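Local coordinates for protein-tyrosine-phosphatase (Shewanella sp., PDB 2Z72) that removes phosphate from phosphotyrosine as a cold-active phosphatase, probably by way of the zinc site of its calcineurin-like phosphoesterase fold, at residues 7-12 against 165-169; 26-31 against 168-173; 320-324 against 334-338; 64-70 against 195-201. All coordinates share one frame; numbering follows the deposited sequence. Where two conformers were deposited one is given.

Interaction 1: residues 7-12 against 165-169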
loop_
_atom_site.group_PDB
_atom_site.type_symbol
_atom_site.label_atom_id
_atom_site.label_comp_id
_atom_site.label_asym_id
_atom_site.label_seq_id
_atom_site.Cartn_x
_atom_site.Cartn_y
_atom_site.Cartn_z
ATOM N N GLU A 7 9.009 -24.131 3.987
ATOM C CA GLU A 7 9.009 -22.811 3.460
ATOM C C GLU A 7 10.370 -22.108 3.311
ATOM O O GLU A 7 11.348 -22.375 3.993
ATOM C CB GLU A 7 8.147 -22.027 4.493
ATOM C CG GLU A 7 6.888 -22.775 4.919
ATOM C CD GLU A 7 5.794 -22.528 3.922
ATOM O OE1 GLU A 7 5.999 -21.724 2.970
ATOM O OE2 GLU A 7 4.746 -23.162 4.109
ATOM N N PHE A 8 10.346 -21.133 2.421
ATOM C CA PHE A 8 11.361 -20.098 2.306
ATOM C C PHE A 8 10.659 -18.763 2.468
ATOM O O PHE A 8 9.669 -18.553 1.768
ATOM C CB PHE A 8 12.072 -20.166 0.955
ATOM C CG PHE A 8 12.905 -21.420 0.766
ATOM C CD1 PHE A 8 12.301 -22.620 0.446
ATOM C CD2 PHE A 8 14.286 -21.407 0.909
ATOM C CE1 PHE A 8 13.050 -23.738 0.269
ATOM C CE2 PHE A 8 15.064 -22.543 0.698
ATOM C CZ PHE A 8 14.425 -23.700 0.386
ATOM N N ASP A 9 11.156 -17.914 3.350
ATOM C CA ASP A 9 10.451 -16.663 3.656
ATOM C C ASP A 9 11.447 -15.662 4.225
ATOM O O ASP A 9 12.368 -16.038 4.951
ATOM C CB ASP A 9 9.345 -16.915 4.638
ATOM C CG ASP A 9 8.531 -15.697 5.040
ATOM O OD1 ASP A 9 8.119 -15.693 6.211
ATOM O OD2 ASP A 9 8.323 -14.809 4.184
ATOM N N GLY A 10 11.229 -14.416 3.947
ATOM C CA GLY A 10 12.067 -13.332 4.463
ATOM C C GLY A 10 12.673 -12.489 3.395
ATOM O O GLY A 10 12.307 -12.584 2.216
ATOM N N PRO A 11 13.630 -11.627 3.741
ATOM C CA PRO A 11 14.155 -11.489 5.082
ATOM C C PRO A 11 13.309 -10.597 5.974
ATOM O O PRO A 11 12.523 -9.765 5.501
ATOM C CB PRO A 11 15.491 -10.799 4.785
ATOM C CG PRO A 11 15.243 -9.938 3.582
ATOM C CD PRO A 11 14.301 -10.774 2.741
ATOM N N TYR A 12 13.468 -10.807 7.276
ATOM C CA TYR A 12 12.975 -9.925 8.317
ATOM C C TYR A 12 14.214 -9.194 8.859
ATOM O O TYR A 12 15.100 -9.818 9.418
ATOM C CB TYR A 12 12.306 -10.737 9.412
ATOM C CG TYR A 12 11.088 -11.497 8.927
ATOM C CD1 TYR A 12 11.171 -12.787 8.413
ATOM C CD2 TYR A 12 9.821 -10.909 8.933
ATOM C CE1 TYR A 12 10.045 -13.470 7.983
ATOM C CE2 TYR A 12 8.736 -11.578 8.500
ATOM C CZ TYR A 12 8.831 -12.847 8.001
ATOM O OH TYR A 12 7.671 -13.469 7.573
ATOM N N ARG A 165 1.235 -19.913 6.815
ATOM C CA ARG A 165 2.629 -20.156 6.435
ATOM C C ARG A 165 3.537 -19.316 7.317
ATOM O O ARG A 165 4.688 -19.709 7.543
ATOM C CB ARG A 165 3.072 -19.964 4.986
ATOM C CG ARG A 165 3.181 -18.506 4.478
ATOM C CD ARG A 165 3.371 -18.444 2.965
ATOM N NE ARG A 165 4.655 -19.061 2.651
ATOM C CZ ARG A 165 5.801 -18.461 2.435
ATOM N NH1 ARG A 165 5.926 -17.152 2.353
ATOM N NH2 ARG A 165 6.900 -19.224 2.274
ATOM N N TYR A 166 3.063 -18.163 7.780
ATOM C CA TYR A 166 3.901 -17.252 8.555
ATOM C C TYR A 166 4.064 -17.729 9.981
ATOM O O TYR A 166 4.841 -17.154 10.744
ATOM C CB TYR A 166 3.403 -15.782 8.455
ATOM C CG TYR A 166 3.561 -15.357 6.980
ATOM C CD1 TYR A 166 2.479 -15.089 6.164
ATOM C CD2 TYR A 166 4.850 -15.274 6.412
ATOM C CE1 TYR A 166 2.690 -14.722 4.845
ATOM C CE2 TYR A 166 5.034 -14.944 5.083
ATOM C CZ TYR A 166 3.948 -14.666 4.284
ATOM O OH TYR A 166 4.098 -14.369 2.967
ATOM N N ASP A 167 3.378 -18.823 10.318
ATOM C CA ASP A 167 3.665 -19.417 11.651
ATOM C C ASP A 167 5.098 -19.980 11.730
ATOM O O ASP A 167 5.629 -20.124 12.818
ATOM C CB ASP A 167 2.651 -20.545 11.979
ATOM C CG ASP A 167 1.251 -20.155 12.217
ATOM O OD1 ASP A 167 0.363 -21.033 12.372
ATOM O OD2 ASP A 167 0.968 -18.936 12.290
ATOM N N ILE A 168 5.683 -20.343 10.603
ATOM C CA ILE A 168 7.059 -20.795 10.608
ATOM C C ILE A 168 7.957 -19.667 11.077
ATOM O O ILE A 168 8.764 -19.774 12.020
ATOM C CB ILE A 168 7.495 -21.381 9.235
ATOM C CG1 ILE A 168 6.679 -22.594 8.781
ATOM C CG2 ILE A 168 8.993 -21.714 9.272
ATOM C CD1 ILE A 168 6.800 -23.748 9.754
ATOM N N ALA A 169 7.828 -18.477 10.465
ATOM C CA ALA A 169 8.658 -17.339 10.839
ATOM C C ALA A 169 8.412 -16.955 12.283
ATOM O O ALA A 169 9.381 -16.679 13.011
ATOM C CB ALA A 169 8.366 -16.176 9.909
HETATM O O HOH W 1 3.175 -22.103 2.287
HETATM O O HOH W 2 8.178 -16.584 0.566
HETATM O O HOH W 3 6.666 -13.930 2.098
HETATM O O HOH W 4 7.293 -18.129 7.503
#
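E7 and R165 face each other where strand 8-14 runs past the start of helix 166-172, with backbones 7.5 Å apart from E7 CA to R165 CA and 7.4 Å from D9 CA to A169 CA. R165 does most of the bridging. Its chain bends at chi3 (-65°), which turns the guanidinium edge to the strand. Its NH2 and NE both donate to one oxygen of E7, and R165 NH2 lies 2.7 Å from E7 OE1. The two nitrogens approach that oxygen from one face of the carboxylate, and the planes of the two groups lie 58° apart. R165 NH2 also donates to F8 O at 2.9 Å, from above the carbonyl plane. A long salt bridge of 3.8 Å runs from R165 NH1 to D9 OD2. Y12 OH donates to D9 OD1 at 2.6 Å, on the syn side, and A169 CB packs by the Y12 ring, 3.7 Å from Y12 CE1. The Y166 ring turns its edge to D9 OD1, and R165 CG lies over one ring face. The Y166 hydroxyl has its main partner in V122 N. N123 also binds D9 OD2. One water donates to D9 OD1 and to R165 O and accepts a weak bond from A169 N. An alanine in place of R165 would probably leave the E7 carboxylate without its charge partner and F8 O without its side-chain donor. R165 joins E7 closely and D9 only at long range, so charge and hydrogen bonds tie the N-terminal segment to the start of the helix.

Interaction 2: residues 26-31 against 168-173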
loop_
_atom_site.group_PDB
_atom_site.type_symbol
_atom_site.label_atom_id
_atom_site.label_comp_id
_atom_site.label_asym_id
_atom_site.label_seq_id
_atom_site.Cartn_x
_atom_site.Cartn_y
_atom_site.Cartn_z
ATOM N N ILE A 26 14.043 -17.432 6.650
ATOM C CA ILE A 26 13.538 -18.797 6.753
ATOM C C ILE A 26 13.928 -19.534 5.485
ATOM O O ILE A 26 13.491 -19.171 4.403
ATOM C CB ILE A 26 12.013 -18.843 6.931
ATOM C CG1 ILE A 26 11.554 -17.969 8.052
ATOM C CG2 ILE A 26 11.571 -20.290 7.137
ATOM C CD1 ILE A 26 12.302 -18.137 9.370
ATOM N N CYS A 27 14.822 -20.516 5.635
ATOM C CA CYS A 27 15.354 -21.264 4.497
ATOM C C CYS A 27 15.094 -22.744 4.746
ATOM O O CYS A 27 15.707 -23.336 5.639
ATOM C CB CYS A 27 16.846 -20.979 4.351
ATOM S SG CYS A 27 17.292 -19.256 4.323
ATOM N N ASP A 28 14.172 -23.361 4.037
ATOM C CA ASP A 28 13.850 -24.792 4.217
ATOM C C ASP A 28 13.444 -25.052 5.646
ATOM O O ASP A 28 13.907 -26.060 6.238
ATOM C CB ASP A 28 15.032 -25.653 3.837
ATOM C CG ASP A 28 14.724 -27.054 3.347
ATOM O OD1 ASP A 28 13.581 -27.446 3.057
ATOM O OD2 ASP A 28 15.755 -27.754 3.257
ATOM N N ASN A 29 12.579 -24.263 6.203
ATOM C CA ASN A 29 12.020 -24.416 7.537
ATOM C C ASN A 29 13.066 -24.336 8.659
ATOM O O ASN A 29 12.814 -24.789 9.776
ATOM C CB ASN A 29 11.157 -25.651 7.768
ATOM C CG ASN A 29 9.713 -25.460 7.312
ATOM O OD1 ASN A 29 9.370 -24.411 6.749
ATOM N ND2 ASN A 29 8.873 -26.475 7.496
ATOM N N ARG A 30 14.174 -23.658 8.399
ATOM C CA ARG A 30 15.166 -23.444 9.410
ATOM C C ARG A 30 15.537 -21.947 9.342
ATOM O O ARG A 30 15.410 -21.292 8.304
ATOM C CB ARG A 30 16.407 -24.301 9.161
ATOM C CG ARG A 30 16.179 -25.788 9.292
ATOM C CD ARG A 30 16.284 -26.384 10.704
ATOM N NE ARG A 30 15.093 -26.063 11.507
ATOM C CZ ARG A 30 13.929 -26.645 11.662
ATOM N NH1 ARG A 30 13.034 -26.091 12.494
ATOM N NH2 ARG A 30 13.725 -27.764 10.952
ATOM N N LEU A 31 16.002 -21.393 10.444
ATOM C CA LEU A 31 16.397 -19.995 10.501
ATOM C C LEU A 31 17.855 -19.817 10.173
ATOM O O LEU A 31 18.710 -20.473 10.743
ATOM C CB LEU A 31 16.109 -19.490 11.914
ATOM C CG LEU A 31 16.419 -18.011 12.176
ATOM C CD1 LEU A 31 15.640 -17.090 11.233
ATOM C CD2 LEU A 31 16.164 -17.654 13.630
ATOM N N ILE A 168 5.683 -20.343 10.603
ATOM C CA ILE A 168 7.059 -20.795 10.608
ATOM C C ILE A 168 7.957 -19.667 11.077
ATOM O O ILE A 168 8.764 -19.774 12.020
ATOM C CB ILE A 168 7.495 -21.381 9.235
ATOM C CG1 ILE A 168 6.679 -22.594 8.781
ATOM C CG2 ILE A 168 8.993 -21.714 9.272
ATOM C CD1 ILE A 168 6.800 -23.748 9.754
ATOM N N ALA A 169 7.828 -18.477 10.465
ATOM C CA ALA A 169 8.658 -17.339 10.839
ATOM C C ALA A 169 8.412 -16.955 12.283
ATOM O O ALA A 169 9.381 -16.679 13.011
ATOM C CB ALA A 169 8.366 -16.176 9.909
ATOM N N THR A 170 7.166 -16.897 12.734
ATOM C CA THR A 170 6.939 -16.470 14.116
ATOM C C THR A 170 7.490 -17.466 15.117
ATOM O O THR A 170 7.979 -17.079 16.174
ATOM C CB THR A 170 5.459 -16.143 14.396
ATOM O OG1 THR A 170 4.629 -17.257 14.041
ATOM C CG2 THR A 170 5.017 -14.969 13.561
ATOM N N THR A 171 7.435 -18.750 14.793
ATOM C CA THR A 171 8.028 -19.783 15.701
ATOM C C THR A 171 9.529 -19.658 15.672
ATOM O O THR A 171 10.183 -19.588 16.731
ATOM C CB THR A 171 7.548 -21.171 15.288
ATOM O OG1 THR A 171 6.134 -21.255 15.503
ATOM C CG2 THR A 171 8.165 -22.217 16.241
ATOM N N LEU A 172 10.157 -19.646 14.502
ATOM C CA LEU A 172 11.621 -19.693 14.415
ATOM C C LEU A 172 12.303 -18.433 14.885
ATOM O O LEU A 172 13.345 -18.507 15.512
ATOM C CB LEU A 172 12.052 -20.032 12.991
ATOM C CG LEU A 172 11.703 -21.444 12.535
ATOM C CD1 LEU A 172 12.096 -21.627 11.090
ATOM C CD2 LEU A 172 12.409 -22.513 13.402
ATOM N N ILE A 173 11.676 -17.304 14.632
ATOM C CA ILE A 173 12.195 -16.006 15.108
ATOM C C ILE A 173 11.695 -15.685 16.498
ATOM O O ILE A 173 12.092 -14.695 17.180
ATOM C CB ILE A 173 11.902 -14.906 14.076
ATOM C CG1 ILE A 173 12.481 -15.260 12.718
ATOM C CG2 ILE A 173 12.422 -13.539 14.461
ATOM C CD1 ILE A 173 11.979 -14.457 11.539
#
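The type I' turn from C27 to R30 joins strands 22-27 and 30-35 into a beta hairpin, and I26, N29 and L31 of this hairpin pack on I168 and L172 of helix 166-172 and I173 just after it. In the conformer described, I26 reaches the helix with both branches. There I26 CG2 meets I168 CG2 at 3.6 Å. I26 CD1 goes further and lies 3.9 Å from L172 CD1. The split follows from chi1 (-52°), which sets CG1 beside the backbone N and CG2 anti to it. I26 and L172 meet at a slant. N29 comes at about a right angle to I168, and N29 OD1 sits 3.7 Å from I168 CG2. That oxygen is not left to the methyl group, because it accepts from E7 N.

The hairpin belongs to a three-stranded antiparallel sheet with strand 8-14, and the disulfide from C27 to C47 fastens it on the side away from the helix. Within the turn, C27 N donates to R30 O at 2.8 Å. L172 CD1 lies against the turn backbone, 3.5 Å from N29 O. R30 folds back at chi2 and chi3, which brings R30 NH1 to 3.7 Å from L172 CD2. L31 points to the helix end with CG anti to its backbone N (chi1 -178°). L31 CD1 touches I173 CG1 at 3.9 Å, the side chains crossing nearly at right angles, and L31 CD2 packs against L172 O.

Interaction 3: residues 320-324 against 334-338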
loop_
_atom_site.group_PDB
_atom_site.type_symbol
_atom_site.label_atom_id
_atom_site.label_comp_id
_atom_site.label_asym_id
_atom_site.label_seq_id
_atom_site.Cartn_x
_atom_site.Cartn_y
_atom_site.Cartn_z
ATOM N N ASN A 320 -2.806 13.101 -19.138
ATOM C CA ASN A 320 -3.420 13.862 -20.228
ATOM C C ASN A 320 -4.938 14.030 -20.070
ATOM O O ASN A 320 -5.669 14.029 -21.056
ATOM C CB ASN A 320 -3.163 13.164 -21.560
ATOM C CG ASN A 320 -1.694 13.002 -21.902
ATOM O OD1 ASN A 320 -0.952 13.976 -21.711
ATOM N ND2 ASN A 320 -1.261 11.842 -22.406
ATOM N N ASN A 321 -5.377 14.242 -18.849
ATOM C CA ASN A 321 -6.781 14.477 -18.539
ATOM C C ASN A 321 -7.702 13.351 -18.941
ATOM O O ASN A 321 -8.871 13.555 -19.274
ATOM C CB ASN A 321 -7.205 15.759 -19.245
ATOM C CG ASN A 321 -6.811 16.832 -18.219
ATOM O OD1 ASN A 321 -5.885 17.639 -18.323
ATOM N ND2 ASN A 321 -7.651 16.709 -17.178
ATOM N N ARG A 322 -7.126 12.139 -18.916
ATOM C CA ARG A 322 -7.845 10.911 -19.125
ATOM C C ARG A 322 -7.746 10.037 -17.857
ATOM O O ARG A 322 -6.729 10.120 -17.141
ATOM C CB ARG A 322 -7.336 10.093 -20.293
ATOM C CG ARG A 322 -7.485 10.839 -21.611
ATOM C CD ARG A 322 -7.279 9.805 -22.743
ATOM N NE ARG A 322 -7.334 10.413 -24.029
ATOM C CZ ARG A 322 -6.308 11.023 -24.618
ATOM N NH1 ARG A 322 -5.115 11.127 -24.018
ATOM N NH2 ARG A 322 -6.512 11.534 -25.823
ATOM N N LEU A 323 -8.743 9.204 -17.715
ATOM C CA LEU A 323 -8.709 8.096 -16.770
ATOM C C LEU A 323 -8.711 6.824 -17.591
ATOM O O LEU A 323 -9.658 6.623 -18.360
ATOM C CB LEU A 323 -9.908 8.102 -15.820
ATOM C CG LEU A 323 -10.101 9.342 -14.985
ATOM C CD1 LEU A 323 -11.473 9.318 -14.325
ATOM C CD2 LEU A 323 -8.981 9.428 -13.993
ATOM N N ILE A 324 -7.690 5.993 -17.430
ATOM C CA ILE A 324 -7.492 4.819 -18.271
ATOM C C ILE A 324 -7.403 3.572 -17.420
ATOM O O ILE A 324 -6.636 3.543 -16.435
ATOM C CB ILE A 324 -6.246 4.972 -19.132
ATOM C CG1 ILE A 324 -6.423 6.212 -20.066
ATOM C CG2 ILE A 324 -5.905 3.683 -19.864
ATOM C CD1 ILE A 324 -5.195 6.780 -20.657
ATOM N N THR A 334 -10.242 3.384 -22.094
ATOM C CA THR A 334 -10.463 4.694 -21.489
ATOM C C THR A 334 -11.765 4.689 -20.690
ATOM O O THR A 334 -12.756 4.303 -21.297
ATOM C CB THR A 334 -10.463 5.794 -22.572
ATOM O OG1 THR A 334 -9.134 5.749 -23.143
ATOM C CG2 THR A 334 -10.611 7.161 -21.990
ATOM N N LEU A 335 -11.724 5.167 -19.457
ATOM C CA LEU A 335 -12.931 5.323 -18.662
ATOM C C LEU A 335 -13.552 6.683 -18.831
ATOM O O LEU A 335 -14.766 6.863 -18.871
ATOM C CB LEU A 335 -12.688 5.097 -17.167
ATOM C CG LEU A 335 -12.061 3.748 -16.788
ATOM C CD1 LEU A 335 -11.815 3.640 -15.315
ATOM C CD2 LEU A 335 -12.955 2.605 -17.251
ATOM N N GLN A 336 -12.691 7.716 -18.914
ATOM C CA GLN A 336 -13.117 9.108 -19.011
ATOM C C GLN A 336 -12.075 9.829 -19.851
ATOM O O GLN A 336 -10.874 9.692 -19.638
ATOM C CB GLN A 336 -13.289 9.806 -17.643
ATOM C CG GLN A 336 -14.076 11.114 -17.682
ATOM C CD GLN A 336 -14.165 11.780 -16.338
ATOM O OE1 GLN A 336 -13.175 12.375 -15.884
ATOM N NE2 GLN A 336 -15.298 11.750 -15.656
ATOM N N GLU A 337 -12.557 10.684 -20.772
ATOM C CA GLU A 337 -11.593 11.574 -21.445
ATOM C C GLU A 337 -12.154 12.953 -21.496
ATOM O O GLU A 337 -13.338 13.201 -21.788
ATOM C CB GLU A 337 -11.198 11.031 -22.751
ATOM C CG GLU A 337 -12.192 10.624 -23.810
ATOM C CD GLU A 337 -11.240 10.040 -24.889
ATOM O OE1 GLU A 337 -11.686 9.260 -25.751
ATOM O OE2 GLU A 337 -10.028 10.393 -24.814
ATOM N N ASN A 338 -11.171 13.827 -21.274
ATOM C CA ASN A 338 -11.419 15.196 -20.770
ATOM C C ASN A 338 -12.409 15.204 -19.597
ATOM O O ASN A 338 -11.964 15.064 -18.443
ATOM C CB ASN A 338 -11.836 16.088 -21.939
ATOM C CG ASN A 338 -10.645 16.188 -22.882
ATOM O OD1 ASN A 338 -10.777 15.786 -24.041
ATOM N ND2 ASN A 338 -9.538 16.711 -22.365
#
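L323 O accepts two backbone donors from the facing segment: L335 N at 2.8 Å and Q336 N at 3.3 Å. The second comes in the carbonyl plane, on a lone pair. This double grip marks a classic beta bulge, with L335 and Q336 both opposite L323. The chain turns a corner at L335. R322 pairs with E337 and I324 with T334, both as antiparallel non-hydrogen-bonded pairs, and the register shifts by one between L323 and I324. L323 N returns a bond of 2.9 Å to Q336 O.

R322 and E337 lie side by side and point the same way. R322 is extended from CG to NE, and R322 NE donates to E337 OE2 at 2.8 Å with an N-H...O angle of 159°. The oxygen lies at the guanidinium edge, while the two charged planes stand 61° apart. E337 gets there with CG between its backbone N and carbonyl carbon (chi1 53°). The aliphatic parts also touch, R322 CG to E337 CB at 3.9 Å. A leucine in place of R322 would probably leave the E337 carboxylate without this charge partner and free to turn. On the other face, L323 CD1 lies 3.8 Å from Q336 CB, and both residues lean on H281 of strand 281-284. T334 and I324 share the face of the ion pair, with I324 CG1 4.1 Å from T334 OG1. The chemistry is divided by face: a charged pair on a partly exposed side, and on the other a buried leucine against the aliphatic part of Q336, whose NE2 is hydrogen-bonded to N341 OD1.

Interaction 4: residues 64-70 against 195-201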
loop_
_atom_site.group_PDB
_atom_site.type_symbol
_atom_site.label_atom_id
_atom_site.label_comp_id
_atom_site.label_asym_id
_atom_site.label_seq_id
_atom_site.Cartn_x
_atom_site.Cartn_y
_atom_site.Cartn_z
ATOM N N PRO A 64 5.349 14.616 1.822
ATOM C CA PRO A 64 4.069 15.349 1.807
ATOM C C PRO A 64 2.918 14.446 1.416
ATOM O O PRO A 64 3.067 13.408 0.808
ATOM C CB PRO A 64 4.270 16.431 0.729
ATOM C CG PRO A 64 5.737 16.561 0.543
ATOM C CD PRO A 64 6.374 15.249 0.949
ATOM N N ASP A 65 1.725 14.929 1.789
ATOM C CA ASP A 65 0.481 14.250 1.437
ATOM C C ASP A 65 -0.287 14.965 0.312
ATOM O O ASP A 65 -1.393 14.488 0.014
ATOM C CB ASP A 65 -0.394 13.996 2.665
ATOM C CG ASP A 65 -0.814 15.241 3.405
ATOM O OD1 ASP A 65 -1.000 15.154 4.630
ATOM O OD2 ASP A 65 -0.955 16.299 2.717
ATOM N N THR A 66 0.234 16.051 -0.233
ATOM C CA THR A 66 -0.445 16.844 -1.237
ATOM C C THR A 66 0.544 17.227 -2.287
ATOM O O THR A 66 1.665 17.632 -1.932
ATOM C CB THR A 66 -1.078 18.091 -0.572
ATOM O OG1 THR A 66 -2.049 17.655 0.372
ATOM C CG2 THR A 66 -1.707 18.990 -1.591
ATOM N N TYR A 67 0.185 17.101 -3.570
ATOM C CA TYR A 67 1.060 17.290 -4.689
ATOM C C TYR A 67 0.308 18.008 -5.837
ATOM O O TYR A 67 -0.878 17.703 -6.085
ATOM C CB TYR A 67 1.612 15.950 -5.292
ATOM C CG TYR A 67 2.391 15.220 -4.230
ATOM C CD1 TYR A 67 3.772 15.357 -4.196
ATOM C CD2 TYR A 67 1.785 14.432 -3.239
ATOM C CE1 TYR A 67 4.530 14.734 -3.246
ATOM C CE2 TYR A 67 2.536 13.859 -2.252
ATOM C CZ TYR A 67 3.922 13.986 -2.267
ATOM O OH TYR A 67 4.718 13.419 -1.296
ATOM N N LEU A 68 0.988 18.902 -6.492
ATOM C CA LEU A 68 0.475 19.632 -7.630
ATOM C C LEU A 68 1.304 19.328 -8.859
ATOM O O LEU A 68 2.521 19.105 -8.768
ATOM C CB LEU A 68 0.700 21.117 -7.443
ATOM C CG LEU A 68 0.158 21.973 -6.324
ATOM C CD1 LEU A 68 0.602 23.455 -6.393
ATOM C CD2 LEU A 68 -1.338 21.811 -6.431
ATOM N N GLY A 69 0.673 19.412 -10.016
ATOM C CA GLY A 69 1.393 19.383 -11.268
ATOM C C GLY A 69 2.046 18.096 -11.675
ATOM O O GLY A 69 3.041 18.082 -12.384
ATOM N N ILE A 70 1.475 16.984 -11.229
ATOM C CA ILE A 70 2.046 15.655 -11.538
ATOM C C ILE A 70 1.464 15.140 -12.852
ATOM O O ILE A 70 0.251 14.889 -12.977
ATOM C CB ILE A 70 1.828 14.685 -10.363
ATOM C CG1 ILE A 70 2.365 15.246 -9.035
ATOM C CG2 ILE A 70 2.454 13.350 -10.686
ATOM C CD1 ILE A 70 3.779 15.760 -9.028
ATOM N N ASN A 195 2.036 7.817 4.594
ATOM C CA ASN A 195 0.741 8.472 4.660
ATOM C C ASN A 195 -0.366 7.441 4.541
ATOM O O ASN A 195 -0.185 6.289 4.135
ATOM C CB ASN A 195 0.618 9.523 3.561
ATOM C CG ASN A 195 1.551 10.690 3.788
ATOM O OD1 ASN A 195 1.538 11.258 4.884
ATOM N ND2 ASN A 195 2.373 11.047 2.824
ATOM N N THR A 196 -1.573 7.931 4.853
ATOM C CA THR A 196 -2.816 7.174 4.764
ATOM C C THR A 196 -3.755 7.774 3.734
ATOM O O THR A 196 -4.469 7.072 3.030
ATOM C CB THR A 196 -3.427 7.022 6.159
ATOM O OG1 THR A 196 -2.450 6.457 7.038
ATOM C CG2 THR A 196 -4.626 6.105 6.196
ATOM N N ILE A 197 -3.798 9.125 3.629
ATOM C CA ILE A 197 -4.623 9.821 2.689
ATOM C C ILE A 197 -3.750 10.823 1.946
ATOM O O ILE A 197 -3.041 11.599 2.598
ATOM C CB ILE A 197 -5.781 10.580 3.397
ATOM C CG1 ILE A 197 -6.607 9.687 4.288
ATOM C CG2 ILE A 197 -6.687 11.260 2.361
ATOM C CD1 ILE A 197 -7.257 10.382 5.461
ATOM N N ILE A 198 -3.824 10.874 0.622
ATOM C CA ILE A 198 -3.068 11.888 -0.133
ATOM C C ILE A 198 -3.940 12.491 -1.222
ATOM O O ILE A 198 -4.965 11.947 -1.629
ATOM C CB ILE A 198 -1.755 11.334 -0.716
ATOM C CG1 ILE A 198 -1.987 10.307 -1.831
ATOM C CG2 ILE A 198 -0.867 10.809 0.378
ATOM C CD1 ILE A 198 -0.733 9.942 -2.598
ATOM N N LYS A 199 -3.488 13.653 -1.689
ATOM C CA LYS A 199 -4.109 14.377 -2.795
ATOM C C LYS A 199 -3.057 14.638 -3.843
ATOM O O LYS A 199 -1.992 15.159 -3.530
ATOM C CB LYS A 199 -4.670 15.709 -2.264
ATOM C CG LYS A 199 -5.477 16.504 -3.292
ATOM C CD LYS A 199 -6.012 17.832 -2.631
ATOM C CE LYS A 199 -6.621 18.787 -3.611
ATOM N NZ LYS A 199 -6.919 20.024 -2.855
ATOM N N ILE A 200 -3.296 14.212 -5.069
ATOM C CA ILE A 200 -2.417 14.516 -6.173
ATOM C C ILE A 200 -3.281 15.180 -7.248
ATOM O O ILE A 200 -4.255 14.618 -7.726
ATOM C CB ILE A 200 -1.708 13.277 -6.763
ATOM C CG1 ILE A 200 -0.927 12.520 -5.713
ATOM C CG2 ILE A 200 -0.847 13.682 -7.953
ATOM C CD1 ILE A 200 -0.262 11.246 -6.230
ATOM N N ASN A 201 -2.928 16.404 -7.605
ATOM C CA ASN A 201 -3.710 17.165 -8.611
ATOM C C ASN A 201 -5.137 17.257 -8.066
ATOM O O ASN A 201 -5.316 17.678 -6.917
ATOM C CB ASN A 201 -3.605 16.554 -10.012
ATOM C CG ASN A 201 -2.165 16.343 -10.453
ATOM O OD1 ASN A 201 -1.258 17.093 -10.078
ATOM N ND2 ASN A 201 -2.014 15.341 -11.338
HETATM O O HOH W 5 1.323 14.132 6.163
HETATM O O HOH W 6 -3.389 18.563 -5.164
#
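N201 grips I70 with its side-chain amide. Its CG is anti to the carbonyl carbon (chi1 -52°), which lets N201 OD1 accept from I70 N at 3.0 Å while N201 ND2 donates to I70 O at 2.8 Å. Both bonds lie in the carbonyl plane of the acceptor, on a lone pair. This clasps the loop after strand 66-67. I70 CG1 meets I200 CG2 at 3.7 Å, the two side chains meeting at a slant. Y67 CD2 lies 4.1 Å from I200 CG1. The Y67 ring is turned so that Y67 OH donates to P64 O at 2.7 Å, and H144 meets the ring edge-to-face. D65 has CG between its backbone N and carbonyl carbon (chi1 60°), a torsion that goes with OD2 accepting from T66 OG1. A water links D65 OD1 to N195 OD1, which R229 also binds. K199 is fully extended beside T66, and its NZ is hydrogen-bonded to F277 O. Backbone bonds run K199 N to D65 O at 2.8 Å, Y67 N to K199 O and N201 N to Y67 O. T66 and Y67 pair with K199 and I200 in parallel, making 66-67 an edge strand of the six-stranded mixed sheet of this calcineurin-like phosphoesterase.

Interactions 1 and 2 hold the same helix, 166-172, against neighbouring strands of the small N-terminal sheet. Their centres are 5 Å apart, and they share I168 and A169. Interaction 1 is charged and water-bridged, while interaction 2 is mostly apolar. They also touch, D9 O lying 2.8 Å from I26 N. Interactions 3 and 4 are strand pairings in other sheets, one antiparallel with a bulge and the other parallel, and rest chiefly on backbone bonds. Their centres are 19 Å apart. None is fully core. The centre of interaction 4 lies nearest the chain centre, about 15 Å away, and that of interaction 2 farthest, about 26 Å. Interactions 1 and 3 lie on opposite sides of it.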